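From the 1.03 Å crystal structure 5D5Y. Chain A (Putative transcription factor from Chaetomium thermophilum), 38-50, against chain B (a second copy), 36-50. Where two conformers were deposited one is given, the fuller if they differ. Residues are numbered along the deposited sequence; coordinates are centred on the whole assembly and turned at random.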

# COMPACT_ATOMS: atom_id res chain seq x y z
N SER A 38 2.15 -0.49 -18.35
CA SER A 38 1.93 -0.25 -19.77
C SER A 38 3.23 0.13 -20.46
O SER A 38 3.52 -0.36 -21.57
N GLU A 39 3.99 1.03 -19.88
CA GLU A 39 5.18 1.50 -20.56
C GLU A 39 6.27 0.43 -20.61
O GLU A 39 7.02 0.37 -21.61
N VAL A 40 6.38 -0.43 -19.59
CA VAL A 40 7.33 -1.54 -19.67
C VAL A 40 6.92 -2.52 -20.75
O VAL A 40 7.76 -3.01 -21.53
N MET A 41 5.63 -2.81 -20.85
CA MET A 41 5.20 -3.75 -21.86
C MET A 41 5.34 -3.18 -23.27
O MET A 41 5.68 -3.92 -24.20
N THR A 42 5.14 -1.88 -23.45
CA THR A 42 5.46 -1.23 -24.73
C THR A 42 6.95 -1.34 -25.04
O THR A 42 7.33 -1.63 -26.18
N LEU A 43 7.79 -1.08 -24.04
CA LEU A 43 9.23 -1.22 -24.27
C LEU A 43 9.57 -2.63 -24.71
O LEU A 43 10.40 -2.82 -25.64
N GLN A 44 8.95 -3.64 -24.12
CA GLN A 44 9.15 -5.01 -24.53
C GLN A 44 8.79 -5.23 -26.00
O GLN A 44 9.57 -5.85 -26.75
N LYS A 45 7.65 -4.72 -26.42
CA LYS A 45 7.27 -4.83 -27.83
C LYS A 45 8.26 -4.11 -28.73
O LYS A 45 8.57 -4.59 -29.85
N MET A 46 8.74 -2.95 -28.33
CA MET A 46 9.69 -2.19 -29.14
C MET A 46 10.98 -2.93 -29.33
O MET A 46 11.56 -2.95 -30.43
N VAL A 47 11.48 -3.53 -28.26
CA VAL A 47 12.74 -4.26 -28.35
C VAL A 47 12.55 -5.50 -29.23
O VAL A 47 13.39 -5.82 -30.06
N LYS A 48 11.40 -6.18 -29.09
CA LYS A 48 11.10 -7.32 -29.95
C LYS A 48 11.05 -6.98 -31.41
O LYS A 48 11.43 -7.80 -32.23
N ALA A 49 10.62 -5.76 -31.74
CA ALA A 49 10.39 -5.34 -33.12
C ALA A 49 11.68 -4.90 -33.79
O ALA A 49 11.70 -4.61 -34.98
N GLN A 50 12.75 -4.85 -33.00
CA GLN A 50 14.07 -4.64 -33.45
C GLN A 50 15.09 -5.43 -32.62
O GLN A 50 16.11 -4.90 -32.17
OXT GLN A 50 14.88 -6.64 -32.40
N LEU B 36 10.36 5.87 -12.23
CA LEU B 36 10.73 4.79 -13.08
C LEU B 36 10.01 4.88 -14.44
O LEU B 36 10.61 4.57 -15.46
N VAL B 37 8.74 5.30 -14.46
CA VAL B 37 8.06 5.54 -15.75
C VAL B 37 8.91 6.44 -16.62
O VAL B 37 9.10 6.17 -17.83
N SER B 38 9.43 7.51 -16.07
CA SER B 38 10.26 8.44 -16.84
C SER B 38 11.49 7.75 -17.39
O SER B 38 11.87 7.98 -18.56
N GLU B 39 12.12 6.90 -16.59
CA GLU B 39 13.27 6.12 -17.05
C GLU B 39 12.91 5.18 -18.19
O GLU B 39 13.70 5.02 -19.13
N VAL B 40 11.76 4.55 -18.09
CA VAL B 40 11.29 3.65 -19.12
C VAL B 40 10.98 4.42 -20.41
O VAL B 40 11.29 3.93 -21.50
N MET B 41 10.44 5.64 -20.31
CA MET B 41 10.21 6.46 -21.50
C MET B 41 11.54 6.83 -22.18
O MET B 41 11.64 6.82 -23.40
N THR B 42 12.54 7.15 -21.39
CA THR B 42 13.90 7.37 -21.93
C THR B 42 14.41 6.06 -22.60
O THR B 42 15.02 6.13 -23.70
N LEU B 43 14.21 4.89 -21.98
CA LEU B 43 14.58 3.58 -22.56
C LEU B 43 13.91 3.37 -23.91
O LEU B 43 14.54 2.93 -24.89
N GLN B 44 12.61 3.70 -24.03
CA GLN B 44 11.91 3.59 -25.29
C GLN B 44 12.55 4.45 -26.37
O GLN B 44 12.79 4.00 -27.48
N LYS B 45 12.86 5.69 -26.05
CA LYS B 45 13.60 6.59 -26.92
C LYS B 45 14.98 5.98 -27.30
O LYS B 45 15.34 6.00 -28.58
N MET B 46 15.76 5.48 -26.38
CA MET B 46 17.05 4.89 -26.69
C MET B 46 16.84 3.73 -27.73
O MET B 46 17.52 3.66 -28.72
N VAL B 47 15.87 2.86 -27.48
CA VAL B 47 15.70 1.68 -28.31
C VAL B 47 15.26 2.08 -29.71
O VAL B 47 15.73 1.56 -30.73
N LYS B 48 14.37 3.06 -29.80
CA LYS B 48 13.88 3.48 -31.08
C LYS B 48 15.02 4.07 -31.93
O LYS B 48 15.04 3.92 -33.18
N ALA B 49 15.97 4.76 -31.32
CA ALA B 49 17.07 5.43 -32.05
C ALA B 49 18.06 4.41 -32.57
O ALA B 49 18.72 4.69 -33.54
N GLN B 50 18.13 3.21 -31.97
CA GLN B 50 19.11 2.15 -32.27
C GLN B 50 18.79 1.34 -33.53
O GLN B 50 17.59 1.13 -33.84
OXT GLN B 50 19.72 0.89 -34.25

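The two helices run nearly parallel, 17° apart, with axes 9.5 Å apart at closest approach. Packing is knobs-into-holes.

Ser A38 makes no contact with the chain B stretch. Glu A39 points toward chain B with chi1 and chi2 both m. Its side chain sits among Val B37, Val B40, Met B41 and Gln B44. CD of Glu A39 lies 3.4 Å from SD of Met B41. Gln B44 (chi1 m, chi2 t) gives two hydrogen bonds from NE2, one to Glu A39 OE1 (2.9 Å) and one to Glu A39 O (3.0 Å). Water 1 joins the same two side chains by donating to OE1 of Glu A39 and to OE1 of Gln B44.

Val A40 (t) points away by its CA-to-CB bond, yet its CG2 meets CG2 of Val B40 at 3.9 Å. Met A41 takes no part. Thr A42 (m) touches Gln B44, CG2 to NE2 3.6 Å.

Leu A43 (t, p) starts sideways, but its end comes nearer and fills a hole between Val B40, Leu B43, Gln B44 and Val B47. CD2 of Leu A43 lies 3.9 Å from CB of Leu B43, and CD1 of Leu A43 lies 3.9 Å from CG2 of Val B47. In return, Gln B44 is a knob among Glu A39, Thr A42, Leu A43 and Met A46.

Gln A44 and Lys A45 are out of reach. Met A46 (m, t, p) points toward chain B. Its SD is 3.7 Å from CG of Gln B44, and its CE is 3.9 Å from CB of Lys B48. Val A47 (t) pairs with Val B47 (t), CG2 to CG2 3.7 Å.

Lys A48 and Ala A49 stay clear. Gln A50 (p, t) points toward chain B, and its NE2 donates to the terminal O of Gln B50 at 2.8 Å. Water 2 accepts weakly from NE2 of Gln A50 and donates to OE1 of Gln B50.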

# COMPACT_ATOMS: atom_id res chain seq x y z
CB SER A 38 0.87 0.83 -19.98
OG SER A 38 -0.44 0.34 -19.64
CB GLU A 39 5.65 2.81 -19.97
CG GLU A 39 4.62 3.96 -20.08
CD GLU A 39 4.24 4.40 -21.50
OE1 GLU A 39 4.76 3.86 -22.52
OE2 GLU A 39 3.34 5.30 -21.59
CB VAL A 40 7.50 -2.23 -18.32
CG1 VAL A 40 8.27 -3.53 -18.47
CG2 VAL A 40 8.18 -1.29 -17.33
CB MET A 41 3.80 -4.25 -21.56
CG MET A 41 3.68 -4.97 -20.22
SD MET A 41 4.89 -6.32 -19.93
CE MET A 41 4.27 -7.58 -21.02
CB THR A 42 4.99 0.23 -24.69
OG1 THR A 42 3.57 0.22 -24.74
CG2 THR A 42 5.56 1.06 -25.86
CB LEU A 43 9.99 -0.86 -22.97
CG LEU A 43 11.50 -1.01 -23.05
CD1 LEU A 43 12.15 -0.08 -24.08
CD2 LEU A 43 12.08 -0.81 -21.67
CB GLN A 44 8.39 -5.96 -23.63
CG GLN A 44 8.79 -7.43 -23.95
CD GLN A 44 8.09 -8.35 -23.01
OE1 GLN A 44 6.93 -8.60 -23.20
NE2 GLN A 44 8.74 -8.75 -21.92
CB LYS A 45 5.88 -4.30 -28.04
CG LYS A 45 4.81 -5.16 -27.46
CD LYS A 45 3.44 -4.67 -27.85
CE LYS A 45 2.36 -5.55 -27.25
NZ LYS A 45 0.99 -5.03 -27.47
CB MET A 46 9.94 -0.80 -28.54
CG MET A 46 8.76 0.10 -28.58
SD MET A 46 9.12 1.64 -27.72
CE MET A 46 10.28 2.38 -28.88
CB VAL A 47 13.26 -4.64 -26.96
CG1 VAL A 47 14.40 -5.64 -27.03
CG2 VAL A 47 13.74 -3.35 -26.26
CB LYS A 48 9.78 -7.95 -29.48
CG LYS A 48 9.85 -8.83 -28.26
CD LYS A 48 8.49 -9.29 -27.77
CE LYS A 48 8.64 -10.15 -26.53
NZ LYS A 48 8.44 -11.58 -26.83
CB ALA A 49 9.37 -4.22 -33.21
CB GLN A 50 14.42 -3.18 -33.48
CG GLN A 50 14.53 -2.44 -32.16
CD GLN A 50 15.02 -1.08 -32.49
OE1 GLN A 50 14.25 -0.24 -32.94
NE2 GLN A 50 16.29 -0.83 -32.26
CB LEU B 36 10.45 3.47 -12.35
CG LEU B 36 11.25 2.27 -12.77
CD1 LEU B 36 12.73 2.50 -12.36
CD2 LEU B 36 10.70 1.01 -12.08
CB VAL B 37 6.66 6.14 -15.59
CG1 VAL B 37 6.08 6.54 -16.91
CG2 VAL B 37 5.71 5.19 -14.88
CB SER B 38 10.60 9.62 -15.95
OG SER B 38 11.32 10.62 -16.67
CB GLU B 39 13.96 5.39 -15.90
CG GLU B 39 14.47 6.30 -14.78
CD GLU B 39 15.63 7.20 -15.15
OE1 GLU B 39 16.23 7.12 -16.26
OE2 GLU B 39 16.00 8.00 -14.28
CB VAL B 40 10.07 2.85 -18.60
CG1 VAL B 40 9.44 2.05 -19.73
CG2 VAL B 40 10.49 1.90 -17.51
CB MET B 41 9.42 7.73 -21.15
CG MET B 41 8.05 7.48 -20.60
SD MET B 41 7.07 6.28 -21.46
CE MET B 41 6.66 7.18 -22.93
CB THR B 42 14.84 7.85 -20.79
OG1 THR B 42 14.35 9.11 -20.33
CG2 THR B 42 16.27 7.98 -21.28
CB LEU B 43 14.27 2.37 -21.62
CG LEU B 43 15.36 1.67 -20.73
CD1 LEU B 43 14.90 0.92 -19.55
CD2 LEU B 43 16.20 0.72 -21.66
CB GLN B 44 10.44 4.00 -25.15
CG GLN B 44 9.59 3.05 -24.31
CD GLN B 44 8.16 3.47 -24.17
OE1 GLN B 44 7.70 4.38 -24.87
NE2 GLN B 44 7.41 2.84 -23.28
CB LYS B 45 13.82 7.93 -26.26
CG LYS B 45 14.70 8.93 -26.94
CD LYS B 45 14.80 10.24 -26.14
CE LYS B 45 15.54 10.13 -24.82
NZ LYS B 45 16.46 8.96 -24.73
CB MET B 46 17.75 4.34 -25.46
CG MET B 46 18.59 5.37 -24.78
SD MET B 46 19.75 4.65 -23.62
CE MET B 46 18.46 4.77 -22.50
CB VAL B 47 14.65 0.73 -27.65
CG1 VAL B 47 14.15 -0.30 -28.65
CG2 VAL B 47 15.24 0.08 -26.42
CB LYS B 48 12.76 4.53 -30.93
CG LYS B 48 12.18 5.08 -32.22
CD LYS B 48 11.32 6.31 -31.96
CE LYS B 48 10.60 6.80 -33.22
NZ LYS B 48 9.51 5.89 -33.66
CB ALA B 49 17.78 6.41 -31.14
CB GLN B 50 19.28 1.20 -31.11
CG GLN B 50 20.06 1.87 -29.99
CD GLN B 50 20.07 1.11 -28.68
OE1 GLN B 50 19.35 0.11 -28.49
NE2 GLN B 50 20.89 1.59 -27.73
O HOH W 1 5.02 4.86 -25.21
O HOH W 2 17.27 -2.00 -29.84